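Local structure of peptidoglycan hydrolase FlgJ (Sphingomonas sp. A1, 2ZYC) at residues A120-L125 and D138-V143. The protein is a glycoside hydrolase family 73 enzyme that probably cuts the peptidoglycan layer so that the flagellar rod can be assembled in the periplasmic space. The protein carries 2 engineered substitutions. Residues are numbered along the deposited sequence; the frame is centred on the assembly and turned at random.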
ATOM      1  N   ALA A 120       3.365  -5.172 -14.227  1.00 15.51           N
ATOM      2  CA  ALA A 120       2.137  -4.738 -14.906  1.00 14.97           C
ATOM      3  C   ALA A 120       1.234  -3.962 -13.940  1.00 14.50           C
ATOM      4  O   ALA A 120       0.675  -2.906 -14.291  1.00 14.25           O
ATOM      5  CB  ALA A 120       1.386  -5.946 -15.469  1.00 15.47           C
ATOM      6  N   PHE A 121       1.107  -4.502 -12.729  1.00 13.84           N
ATOM      7  CA  PHE A 121       0.321  -3.887 -11.664  1.00 13.21           C
ATOM      8  C   PHE A 121       0.873  -2.499 -11.327  1.00 13.15           C
ATOM      9  O   PHE A 121       0.136  -1.518 -11.274  1.00 11.95           O
ATOM     10  CB  PHE A 121       0.310  -4.812 -10.434  1.00 13.11           C
ATOM     11  CG  PHE A 121      -0.192  -4.165  -9.172  1.00 12.72           C
ATOM     12  CD1 PHE A 121      -1.548  -3.903  -8.998  1.00 12.05           C
ATOM     13  CD2 PHE A 121       0.696  -3.841  -8.144  1.00 13.58           C
ATOM     14  CE1 PHE A 121      -2.014  -3.304  -7.820  1.00 12.53           C
ATOM     15  CE2 PHE A 121       0.243  -3.250  -6.965  1.00 12.69           C
ATOM     16  CZ  PHE A 121      -1.124  -2.975  -6.806  1.00 12.46           C
ATOM     17  N   ALA A 122       2.180  -2.427 -11.120  1.00 13.04           N
ATOM     18  CA  ALA A 122       2.818  -1.162 -10.776  1.00 13.63           C
ATOM     19  C   ALA A 122       2.681  -0.139 -11.897  1.00 13.69           C
ATOM     20  O   ALA A 122       2.389   1.019 -11.642  1.00 13.86           O
ATOM     21  CB  ALA A 122       4.279  -1.389 -10.405  1.00 13.55           C
ATOM     22  N   ARG A 123       2.870  -0.578 -13.141  1.00 14.32           N
ATOM     23  CA  ARG A 123       2.657   0.291 -14.307  1.00 15.05           C
ATOM     24  C   ARG A 123       1.231   0.848 -14.350  1.00 14.55           C
ATOM     25  O   ARG A 123       1.037   2.017 -14.674  1.00 13.77           O
ATOM     26  CB  ARG A 123       2.984  -0.445 -15.611  1.00 14.98           C
ATOM     27  CG  ARG A 123       4.471  -0.763 -15.816  1.00 17.24           C
ATOM     28  CD  ARG A 123       4.791  -1.257 -17.244  1.00 17.86           C
ATOM     29  NE  ARG A 123       3.805  -2.202 -17.783  1.00 23.01           N
ATOM     30  CZ  ARG A 123       3.918  -3.529 -17.770  1.00 24.67           C
ATOM     31  NH1 ARG A 123       4.974  -4.122 -17.228  1.00 26.77           N
ATOM     32  NH2 ARG A 123       2.956  -4.276 -18.293  1.00 25.67           N
ATOM     33  N   ALA A 124       0.246   0.010 -14.009  1.00 14.03           N
ATOM     34  CA  ALA A 124      -1.166   0.435 -13.976  1.00 14.11           C
ATOM     35  C   ALA A 124      -1.415   1.518 -12.922  1.00 14.25           C
ATOM     36  O   ALA A 124      -2.167   2.465 -13.164  1.00 14.14           O
ATOM     37  CB  ALA A 124      -2.100  -0.761 -13.763  1.00 14.01           C
ATOM     38  N   LEU A 125      -0.768   1.383 -11.765  1.00 14.24           N
ATOM     39  CA  LEU A 125      -0.845   2.409 -10.722  1.00 14.63           C
ATOM     40  C   LEU A 125      -0.189   3.703 -11.191  1.00 15.69           C
ATOM     41  O   LEU A 125      -0.735   4.787 -10.989  1.00 15.85           O
ATOM     42  CB  LEU A 125      -0.145   1.934  -9.449  1.00 14.27           C
ATOM     43  CG  LEU A 125      -0.854   0.852  -8.637  1.00 13.87           C
ATOM     44  CD1 LEU A 125       0.120   0.347  -7.577  1.00 14.44           C
ATOM     45  CD2 LEU A 125      -2.139   1.396  -8.008  1.00 13.50           C
ATOM     46  N   ASP A 138       9.636  -0.493 -11.522  1.00 17.83           N
ATOM     47  CA  ASP A 138      10.788  -1.356 -11.280  1.00 18.06           C
ATOM     48  C   ASP A 138      10.995  -1.601  -9.786  1.00 17.68           C
ATOM     49  O   ASP A 138      11.223  -2.735  -9.366  1.00 17.78           O
ATOM     50  CB  ASP A 138      12.060  -0.746 -11.877  1.00 18.06           C
ATOM     51  CG  ASP A 138      12.138  -0.898 -13.388  1.00 20.66           C
ATOM     52  OD1 ASP A 138      11.326  -1.646 -13.981  1.00 21.84           O
ATOM     53  OD2 ASP A 138      13.032  -0.257 -13.984  1.00 22.43           O
ATOM     54  N   LYS A 139      10.914  -0.531  -9.000  1.00 17.23           N
ATOM     55  CA  LYS A 139      11.123  -0.620  -7.551  1.00 17.02           C
ATOM     56  C   LYS A 139      10.030  -1.442  -6.864  1.00 16.48           C
ATOM     57  O   LYS A 139      10.331  -2.291  -6.016  1.00 15.86           O
ATOM     58  CB  LYS A 139      11.227   0.771  -6.938  1.00 17.46           C
ATOM     59  CG  LYS A 139      12.502   1.501  -7.331  1.00 19.08           C
ATOM     60  CD  LYS A 139      12.450   2.936  -6.866  1.00 21.44           C
ATOM     61  CE  LYS A 139      13.636   3.725  -7.393  1.00 23.39           C
ATOM     62  NZ  LYS A 139      13.397   5.181  -7.217  1.00 23.76           N
ATOM     63  N   LEU A 140       8.773  -1.219  -7.247  1.00 15.53           N
ATOM     64  CA  LEU A 140       7.672  -1.985  -6.661  1.00 14.82           C
ATOM     65  C   LEU A 140       7.677  -3.444  -7.093  1.00 14.75           C
ATOM     66  O   LEU A 140       7.459  -4.345  -6.274  1.00 14.36           O
ATOM     67  CB  LEU A 140       6.311  -1.325  -6.956  1.00 14.79           C
ATOM     68  CG  LEU A 140       5.062  -2.010  -6.381  1.00 14.44           C
ATOM     69  CD1 LEU A 140       5.185  -2.270  -4.874  1.00 14.85           C
ATOM     70  CD2 LEU A 140       3.825  -1.179  -6.683  1.00 14.35           C
ATOM     71  N   ALA A 141       7.930  -3.681  -8.375  1.00 14.68           N
ATOM     72  CA  ALA A 141       8.051  -5.052  -8.890  1.00 15.31           C
ATOM     73  C   ALA A 141       9.156  -5.820  -8.147  1.00 15.29           C
ATOM     74  O   ALA A 141       8.987  -6.998  -7.829  1.00 15.09           O
ATOM     75  CB  ALA A 141       8.301  -5.048 -10.396  1.00 15.09           C
ATOM     76  N   ARG A 142      10.269  -5.143  -7.855  1.00 15.75           N
ATOM     77  CA  ARG A 142      11.363  -5.771  -7.112  1.00 16.84           C
ATOM     78  C   ARG A 142      10.914  -6.267  -5.725  1.00 15.85           C
ATOM     79  O   ARG A 142      11.313  -7.346  -5.292  1.00 15.79           O
ATOM     80  CB  ARG A 142      12.581  -4.838  -6.993  1.00 16.80           C
ATOM     81  CG  ARG A 142      13.857  -5.579  -6.578  1.00 19.06           C
ATOM     82  CD  ARG A 142      15.059  -4.646  -6.410  1.00 20.53           C
ATOM     83  NE  ARG A 142      16.282  -5.420  -6.173  1.00 28.14           N
ATOM     84  CZ  ARG A 142      17.409  -4.927  -5.663  1.00 31.11           C
ATOM     85  NH1 ARG A 142      18.461  -5.723  -5.487  1.00 32.63           N
ATOM     86  NH2 ARG A 142      17.486  -3.644  -5.325  1.00 32.69           N
ATOM     87  N   VAL A 143      10.079  -5.487  -5.039  1.00 15.53           N
ATOM     88  CA  VAL A 143       9.563  -5.901  -3.734  1.00 15.17           C
ATOM     89  C   VAL A 143       8.573  -7.065  -3.902  1.00 14.90           C
ATOM     90  O   VAL A 143       8.634  -8.059  -3.166  1.00 14.55           O
ATOM     91  CB  VAL A 143       8.909  -4.725  -2.940  1.00 15.07           C
ATOM     92  CG1 VAL A 143       8.367  -5.205  -1.592  1.00 15.31           C
ATOM     93  CG2 VAL A 143       9.909  -3.596  -2.712  1.00 15.68           C
TER
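With chi1 at -179°, L140 sends its CG anti to its own backbone N, and chi2 then brings CD2 forward against the helix that carries A122. F121 also has CG anti to N (chi1 167°), which carries its ring around to meet the same methyl. F121 and A122 lie on helix 118-127, L140 on helix 136-145, a roughly antiparallel helix pair in the C-terminal, lysozyme-like glucosaminidase domain of FlgJ. Evidence for the close packing is that the axes of segments 120-125 and 138-143 approach to 8.6 Å, with 143° between their N-to-C directions, 37° short of antiparallel. Among the touching residues the smallest, A122, stands where the backbones come nearest: A122 CA and L140 CA are 6.4 Å apart.

L140 CD2 is the shared contact point. L140 CD2 lies 3.8 Å from A122 CB, and A122 CB also touches L140 CB at 4.0 Å, so the alanine methyl rests against the base as well as the end of the leucine. From the next turn of helix 118-127, L125 CD1 reaches L140 CD2 at 4.1 Å, the two leucine side chains crossing at about a right angle. Inside its own helix L125 also covers one face of the F121 ring, with CG 4.2 Å above the plane and displaced toward the rim.

No hydrogen bond links the segments, and all four touching residues are buried, so the contact between the two segments is purely apolar; just beyond it, D138 OD1 hydrogen-bonds to NE2 of H119, tying the two helices together. Helix 24-35 extends this core, L27 packing on F121 and L33 on L140. The ring of F121 approaches obliquely, its CE2 lying 4.1 Å from L140 CD2.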